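Local coordinates for protein putative xylanase (Bacteroides fragilis, PDB 2P1G) that is of unconfirmed function but is a putative xylanase that may hydrolyse glycosyl bonds and belongs to an N-acetylmuramoyl-L-alanine amidase-like family, at residues A[12-17]-A[214-219]; A[30-35]-A[80-85]; A[177-182]-A[190-195]. All blocks are in the same frame, centred on the assembly; numbering follows the deposited sequence.

Contact 1 (A[12-17]-A[214-219])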
# COMPACT_ATOMS: atom_id res chain seq x y z
N ASN A 12 -0.01 5.97 15.21
CA ASN A 12 -0.88 6.73 14.32
C ASN A 12 -1.94 5.87 13.64
O ASN A 12 -3.12 6.26 13.56
CB ASN A 12 -0.06 7.53 13.31
CG ASN A 12 0.54 8.78 13.93
OD1 ASN A 12 -0.18 9.69 14.33
ND2 ASN A 12 1.85 8.81 14.02
N GLY A 13 -1.54 4.68 13.20
CA GLY A 13 -2.46 3.73 12.58
C GLY A 13 -3.60 3.35 13.50
O GLY A 13 -4.76 3.27 13.08
N LEU A 14 -3.28 3.12 14.78
CA LEU A 14 -4.28 2.63 15.72
C LEU A 14 -5.38 3.64 15.97
O LEU A 14 -6.50 3.27 16.31
CB LEU A 14 -3.63 2.14 17.02
CG LEU A 14 -2.95 0.77 16.95
CD1 LEU A 14 -2.09 0.55 18.19
CD2 LEU A 14 -3.98 -0.38 16.77
N GLY A 15 -5.06 4.92 15.78
CA GLY A 15 -6.06 5.98 15.90
C GLY A 15 -7.17 5.90 14.87
O GLY A 15 -8.22 6.56 15.00
N PHE A 16 -6.97 5.07 13.85
CA PHE A 16 -7.96 4.91 12.79
C PHE A 16 -8.89 3.73 13.03
O PHE A 16 -9.79 3.48 12.22
CB PHE A 16 -7.27 4.69 11.45
CG PHE A 16 -6.74 5.94 10.84
CD1 PHE A 16 -7.52 6.66 9.93
CD2 PHE A 16 -5.47 6.39 11.14
CE1 PHE A 16 -7.03 7.82 9.35
CE2 PHE A 16 -4.97 7.58 10.55
CZ PHE A 16 -5.75 8.27 9.66
N VAL A 17 -8.69 2.99 14.11
CA VAL A 17 -9.50 1.78 14.31
C VAL A 17 -10.99 2.15 14.30
O VAL A 17 -11.41 3.09 14.96
CB VAL A 17 -9.05 0.98 15.57
CG1 VAL A 17 -10.08 -0.10 15.98
CG2 VAL A 17 -7.70 0.31 15.31
N VAL A 214 -11.55 -0.03 9.37
CA VAL A 214 -10.16 -0.30 9.83
C VAL A 214 -10.23 -1.18 11.06
O VAL A 214 -10.92 -0.85 12.03
CB VAL A 214 -9.39 1.00 10.18
CG1 VAL A 214 -7.99 0.67 10.77
CG2 VAL A 214 -9.25 1.88 8.94
N VAL A 215 -9.51 -2.31 11.03
CA VAL A 215 -9.50 -3.27 12.15
C VAL A 215 -8.11 -3.84 12.40
O VAL A 215 -7.27 -3.87 11.50
CB VAL A 215 -10.44 -4.49 11.86
CG1 VAL A 215 -11.88 -4.03 11.65
CG2 VAL A 215 -9.95 -5.29 10.66
N VAL A 216 -7.88 -4.30 13.63
CA VAL A 216 -6.78 -5.23 13.88
C VAL A 216 -7.37 -6.60 13.52
O VAL A 216 -8.35 -7.05 14.15
CB VAL A 216 -6.34 -5.15 15.35
CG1 VAL A 216 -5.25 -6.20 15.66
CG2 VAL A 216 -5.82 -3.75 15.68
N GLY A 217 -6.82 -7.24 12.50
CA GLY A 217 -7.34 -8.52 12.01
C GLY A 217 -7.38 -9.55 13.12
O GLY A 217 -6.47 -9.58 13.96
N LYS A 218 -8.44 -10.36 13.14
CA LYS A 218 -8.59 -11.43 14.13
C LYS A 218 -7.70 -12.64 13.84
O LYS A 218 -7.32 -13.39 14.75
CB LYS A 218 -10.05 -11.91 14.19
CG LYS A 218 -11.05 -10.86 14.70
CD LYS A 218 -12.38 -11.52 15.13
CE LYS A 218 -13.22 -11.98 13.93
NZ LYS A 218 -14.21 -10.94 13.49
N THR A 219 -7.38 -12.84 12.57
CA THR A 219 -6.61 -14.00 12.17
C THR A 219 -5.17 -13.59 11.92
O THR A 219 -4.93 -12.54 11.29
CB THR A 219 -7.23 -14.64 10.92
OG1 THR A 219 -7.10 -13.74 9.83
CG2 THR A 219 -8.73 -14.90 11.12

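Contact 2 (A[30-35]-A[80-85])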
# COMPACT_ATOMS: atom_id res chain seq x y z
N ASP A 30 -13.25 16.40 -10.31
CA ASP A 30 -13.07 16.36 -11.76
C ASP A 30 -11.60 16.49 -12.18
O ASP A 30 -11.20 15.95 -13.21
CB ASP A 30 -13.89 17.48 -12.42
CG ASP A 30 -15.40 17.30 -12.25
OD1 ASP A 30 -15.90 16.15 -12.16
OD2 ASP A 30 -16.11 18.33 -12.22
N THR A 31 -10.81 17.22 -11.40
CA THR A 31 -9.38 17.36 -11.69
C THR A 31 -8.62 16.76 -10.53
O THR A 31 -9.12 16.72 -9.41
CB THR A 31 -8.98 18.83 -11.87
OG1 THR A 31 -9.26 19.55 -10.65
CG2 THR A 31 -9.76 19.46 -13.01
N GLU A 32 -7.41 16.30 -10.79
CA GLU A 32 -6.63 15.66 -9.73
C GLU A 32 -5.94 16.72 -8.90
O GLU A 32 -5.20 17.55 -9.44
CB GLU A 32 -5.59 14.72 -10.35
CG GLU A 32 -4.77 13.94 -9.32
CD GLU A 32 -5.56 12.84 -8.63
OE1 GLU A 32 -6.51 12.27 -9.23
OE2 GLU A 32 -5.21 12.52 -7.47
N ASP A 33 -6.19 16.68 -7.58
CA ASP A 33 -5.49 17.49 -6.60
C ASP A 33 -5.43 16.68 -5.30
O ASP A 33 -6.05 15.62 -5.20
CB ASP A 33 -6.21 18.82 -6.36
CG ASP A 33 -5.27 19.94 -5.92
OD1 ASP A 33 -4.13 19.67 -5.46
OD2 ASP A 33 -5.68 21.11 -6.04
N LEU A 34 -4.73 17.20 -4.31
CA LEU A 34 -4.59 16.47 -3.06
C LEU A 34 -5.91 16.42 -2.29
O LEU A 34 -6.51 17.47 -1.98
CB LEU A 34 -3.49 17.10 -2.20
CG LEU A 34 -3.07 16.34 -0.94
CD1 LEU A 34 -2.41 14.98 -1.29
CD2 LEU A 34 -2.15 17.18 -0.13
N ILE A 35 -6.38 15.21 -2.02
CA ILE A 35 -7.57 15.00 -1.18
C ILE A 35 -7.18 14.38 0.15
O ILE A 35 -6.54 13.32 0.18
CB ILE A 35 -8.60 14.10 -1.89
CG1 ILE A 35 -9.19 14.82 -3.11
CG2 ILE A 35 -9.73 13.66 -0.90
CD1 ILE A 35 -10.23 13.99 -3.85
N GLY A 80 6.30 13.32 -5.64
CA GLY A 80 5.60 14.42 -4.98
C GLY A 80 4.97 15.47 -5.89
O GLY A 80 4.57 16.54 -5.41
N LYS A 81 4.87 15.15 -7.18
CA LYS A 81 4.33 16.09 -8.16
C LYS A 81 2.91 15.74 -8.56
O LYS A 81 2.66 14.65 -9.10
CB LYS A 81 5.22 16.13 -9.41
CG LYS A 81 4.65 17.03 -10.51
CD LYS A 81 5.63 17.22 -11.65
CE LYS A 81 4.93 18.03 -12.77
NZ LYS A 81 5.80 18.20 -14.00
N ILE A 82 1.98 16.67 -8.36
CA ILE A 82 0.57 16.43 -8.72
C ILE A 82 0.38 16.85 -10.18
O ILE A 82 0.58 18.03 -10.54
CB ILE A 82 -0.40 17.18 -7.77
CG1 ILE A 82 -0.13 16.80 -6.31
CG2 ILE A 82 -1.87 16.92 -8.16
CD1 ILE A 82 -1.07 17.43 -5.32
N ASP A 83 0.04 15.88 -11.03
CA ASP A 83 -0.07 16.12 -12.48
C ASP A 83 -1.07 15.15 -13.12
O ASP A 83 -0.71 14.26 -13.89
CB ASP A 83 1.31 16.03 -13.14
CG ASP A 83 1.30 16.43 -14.61
OD1 ASP A 83 0.35 17.11 -15.07
OD2 ASP A 83 2.27 16.05 -15.30
N GLY A 84 -2.33 15.32 -12.75
CA GLY A 84 -3.39 14.51 -13.34
C GLY A 84 -3.48 13.16 -12.66
O GLY A 84 -2.66 12.82 -11.79
N TYR A 85 -4.48 12.38 -13.06
CA TYR A 85 -4.75 11.09 -12.45
C TYR A 85 -3.55 10.15 -12.49
O TYR A 85 -3.32 9.40 -11.55
CB TYR A 85 -5.91 10.45 -13.20
CG TYR A 85 -6.27 9.05 -12.77
CD1 TYR A 85 -6.96 8.83 -11.58
CD2 TYR A 85 -5.94 7.95 -13.57
CE1 TYR A 85 -7.35 7.51 -11.19
CE2 TYR A 85 -6.31 6.65 -13.20
CZ TYR A 85 -7.00 6.45 -12.00
OH TYR A 85 -7.36 5.17 -11.63
O HOH W 1 -3.62 17.55 -11.46

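Contact 3 (A[177-182]-A[190-195])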
# COMPACT_ATOMS: atom_id res chain seq x y z
N ILE A 177 5.17 -1.69 7.47
CA ILE A 177 4.11 -1.79 6.48
C ILE A 177 4.26 -3.15 5.82
O ILE A 177 5.38 -3.55 5.44
CB ILE A 177 4.23 -0.64 5.45
CG1 ILE A 177 3.91 0.69 6.15
CG2 ILE A 177 3.31 -0.87 4.25
CD1 ILE A 177 4.39 1.91 5.40
N ILE A 178 3.14 -3.85 5.67
CA ILE A 178 3.15 -5.18 5.08
C ILE A 178 2.36 -5.10 3.80
O ILE A 178 1.17 -4.75 3.82
CB ILE A 178 2.44 -6.22 5.98
CG1 ILE A 178 3.09 -6.30 7.38
CG2 ILE A 178 2.40 -7.62 5.30
CD1 ILE A 178 4.56 -6.68 7.36
N ALA A 179 3.01 -5.41 2.69
CA ALA A 179 2.28 -5.56 1.40
C ALA A 179 2.10 -7.03 1.07
O ALA A 179 3.07 -7.80 1.02
CB ALA A 179 3.04 -4.85 0.26
N LEU A 180 0.86 -7.43 0.81
CA LEU A 180 0.53 -8.82 0.53
C LEU A 180 0.64 -9.02 -0.98
O LEU A 180 -0.13 -8.42 -1.76
CB LEU A 180 -0.89 -9.12 0.97
CG LEU A 180 -1.25 -9.03 2.46
CD1 LEU A 180 -2.49 -9.84 2.72
CD2 LEU A 180 -0.15 -9.50 3.35
N THR A 181 1.58 -9.86 -1.38
CA THR A 181 1.91 -10.10 -2.79
C THR A 181 0.95 -11.12 -3.35
O THR A 181 0.44 -11.97 -2.62
CB THR A 181 3.39 -10.55 -3.00
OG1 THR A 181 3.67 -11.73 -2.23
CG2 THR A 181 4.36 -9.46 -2.56
N THR A 182 0.71 -11.03 -4.66
CA THR A 182 -0.31 -11.83 -5.33
C THR A 182 0.21 -12.31 -6.68
O THR A 182 1.11 -11.69 -7.27
CB THR A 182 -1.65 -11.03 -5.51
OG1 THR A 182 -2.63 -11.85 -6.15
CG2 THR A 182 -1.45 -9.74 -6.38
N SER A 190 -2.02 -7.12 -3.62
CA SER A 190 -3.46 -7.02 -3.58
C SER A 190 -3.94 -6.16 -2.41
O SER A 190 -5.03 -5.62 -2.45
CB SER A 190 -4.08 -8.40 -3.48
OG SER A 190 -3.58 -9.04 -2.34
N HIS A 191 -3.10 -6.03 -1.38
CA HIS A 191 -3.52 -5.40 -0.13
C HIS A 191 -2.28 -4.97 0.65
O HIS A 191 -1.22 -5.53 0.47
CB HIS A 191 -4.28 -6.46 0.68
CG HIS A 191 -5.06 -5.91 1.82
ND1 HIS A 191 -5.01 -6.46 3.09
CD2 HIS A 191 -5.94 -4.88 1.89
CE1 HIS A 191 -5.81 -5.78 3.89
NE2 HIS A 191 -6.38 -4.81 3.19
N MET A 192 -2.43 -3.95 1.49
CA MET A 192 -1.35 -3.55 2.41
C MET A 192 -1.98 -3.31 3.79
O MET A 192 -3.19 -3.11 3.93
CB MET A 192 -0.71 -2.21 1.99
CG MET A 192 0.48 -2.17 0.95
SD MET A 192 1.24 -0.45 0.94
CE MET A 192 -0.26 0.49 0.99
N GLY A 193 -1.14 -3.31 4.81
CA GLY A 193 -1.59 -2.95 6.16
C GLY A 193 -0.37 -2.73 7.03
O GLY A 193 0.76 -2.65 6.51
N ILE A 194 -0.58 -2.64 8.34
CA ILE A 194 0.51 -2.37 9.27
C ILE A 194 0.65 -3.56 10.23
O ILE A 194 -0.37 -4.05 10.79
CB ILE A 194 0.22 -1.06 10.06
CG1 ILE A 194 0.09 0.13 9.10
CG2 ILE A 194 1.34 -0.82 11.11
CD1 ILE A 194 -0.55 1.36 9.75
N ALA A 195 1.89 -4.01 10.44
CA ALA A 195 2.16 -5.13 11.34
C ALA A 195 1.87 -4.76 12.78
O ALA A 195 2.20 -3.65 13.24
CB ALA A 195 3.61 -5.58 11.21

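Contact 1 (A[12-17]-A[214-219])
The isopropyl group of Val214 meets the carbonyl of Phe16, and this is the closest approach between the two segments. Phe16 O lies 3.2 Å from Val214 CB: the oxygen faces the methine of the valine, and the two methyls are set back beside it. Phe16 O is also 3.6 Å from Val214 CG1. Next to this, Val214 CG1 comes to 4.1 Å from Phe16 CB, while the rest of the Phe16 side chain turns off. Its CG is anti to the carbonyl carbon (chi1 -78°); the ring beyond it leads away from the strand and meets Phe46 of helix 43-54 edge-to-face.

Further along the strand the fit becomes methyl against methyl. Val216 CG2 is 4.0 Å from Leu14 CD2, the two side chains meeting at a slant, and 4.5 Å from Val17 CG2, so one methyl bump faces the mouth between two others. A type I turn from Leu14 to Val17, closed by a 3.1 Å bond from Val17 N to Leu14 O, brings these two side chains together. Leu205, on the neighbouring strand 201-208, touches Leu14, Val17 and Val214, and Ile196 touches Leu14 and Val216. The contact therefore seats the N-terminal turn on the edge of the sheet formed by strand 213-216.

No hydrogen bond links the two segments; 221 Å² is buried between them, and the side-chain contacts are apolar. Just after the turn, Asp18 and Thr19 make backbone hydrogen bonds with Val214, and Thr19 OG1 is the polar partner of Phe16 O. The chemistry implies that van der Waals fit holds turn to strand here, with directional bonding supplied by the residues that follow.

Contact 2 (A[30-35]-A[80-85])
Glu32 and Gly84 carry the closest van der Waals contact: the aliphatic part of the glutamate lies against the peptide that follows the glycine. Glu32 CB is 3.5 Å from Gly84 C, and Glu32 CG is 3.4 Å from Gly84 O. CG stands anti to the backbone N (chi1 -177°), and the chain then bends at chi2. Glu32 OE1 ends 4.2 Å from Tyr85 CD1, at the ring edge and near the ring plane, with the carboxylate turned 64° from the ring.

Apolar packing is carried by Ile82, whose two branches touch the facing backbone at successive points. Ile82 CG2 rests 3.6 Å from Glu32 O, while Ile82 CD1 lies 4.0 Å from Leu34 CB and also touches Leu34 N and Asp33 OD1. Leu72 and Gln73 of helix 65-76 touch Leu34 and Ile82 respectively. Neither segment is a regular helix or strand. One belongs to the loop between helices 10-14 and 43-54, the other to the loop between helices 65-76 and 92-101, so this is loop-to-loop packing at the surface. The touching runs point 133° apart, and no direct hydrogen bond joins them.

Polar links are indirect. One water bridges the backbones, donating to Glu32 O at 2.6 Å and accepting from Gly84 N at 2.9 Å. Gly84 has a positive phi, a region glycine enters easily. The carboxylate of Glu32 is held from outside the two segments, OE1 by a salt bridge to Arg88 and OE2 by a hydrogen bond with Tyr77 OH; the positive charge of Arg88 would be expected to favour its ionised form. Within its own loop, Asp33 OD1 accepts from Leu34 N at 2.8 Å, on the anti side and tilted moderately out of the carboxylate plane.

Contact 3 (A[177-182]-A[190-195])
Met192 overlaps Ala179 through its CG, which comes to 3.8 Å from Ala179 CB. Met192 SD reaches 3.9 Å from Ile177 CG2, the two chains meeting aslant. CG of Met192 is anti to the carbonyl carbon (chi1 -87°), which puts it over the neighbouring strand.

Ile178 and Leu180 occupy the other face. Ile178 CG1 packs at 3.9 Å from Ala195 CB, and Leu180 CD1 lies at the edge of the His191 ring, near its plane. Gly193, paired with Ile178, brings no side chain to this face. Val47 of helix 43-54 touches both Met192 and Ile177 on the first face, and Leu221 of helix 221-226 touches both Ile178 and Leu180 on the second.

The backbones form an antiparallel beta hairpin, their axes 147° apart. Ile178 and Gly193 make a hydrogen-bonded pair: Ile178 N to Gly193 O is 2.8 Å, nearly straight at 177°, and Gly193 N to Ile178 O is 2.9 Å. Ile178 O also takes a CA-H...O contact from Met192 CA at 3.1 Å. Leu180 N donates to His191 O, and Ser190 N returns a bond of 3.0 Å to Leu180 O. At this end Thr182 CG2 packs against Ser190.

His191 also touches Cys43, the first residue of helix 43-54, a placement consistent with the Cys-His arrangement of clan CA peptidases, although no catalytic role is established. The chemistry implies a buried hairpin in which alternate backbone groups of 177-182 bond to 190-195 and others to strand 231-238, with mainly apolar packing on its faces.

How the contacts relate
Contact 3 is the core element, about 6 Å from the chain centre, whereas contact 1 is partly buried and contact 2 lies at the surface, their centres about 15 and 18 Å out. Contacts 1 and 3 share one antiparallel sheet and touch directly, Gly13 CA lying 4.2 Å from Ile194 CD1; helix 43-54 borders both. Contact 2 stands apart, with its nearest atoms about 11 Å from contact 1 and about 14 Å from contact 3, and it joins loops without using the sheet. Direct backbone bonding dominates 177-182 with 190-195, apolar fit 12-17 with 214-219, and a water bridge supplements packing in 30-35 with 80-85.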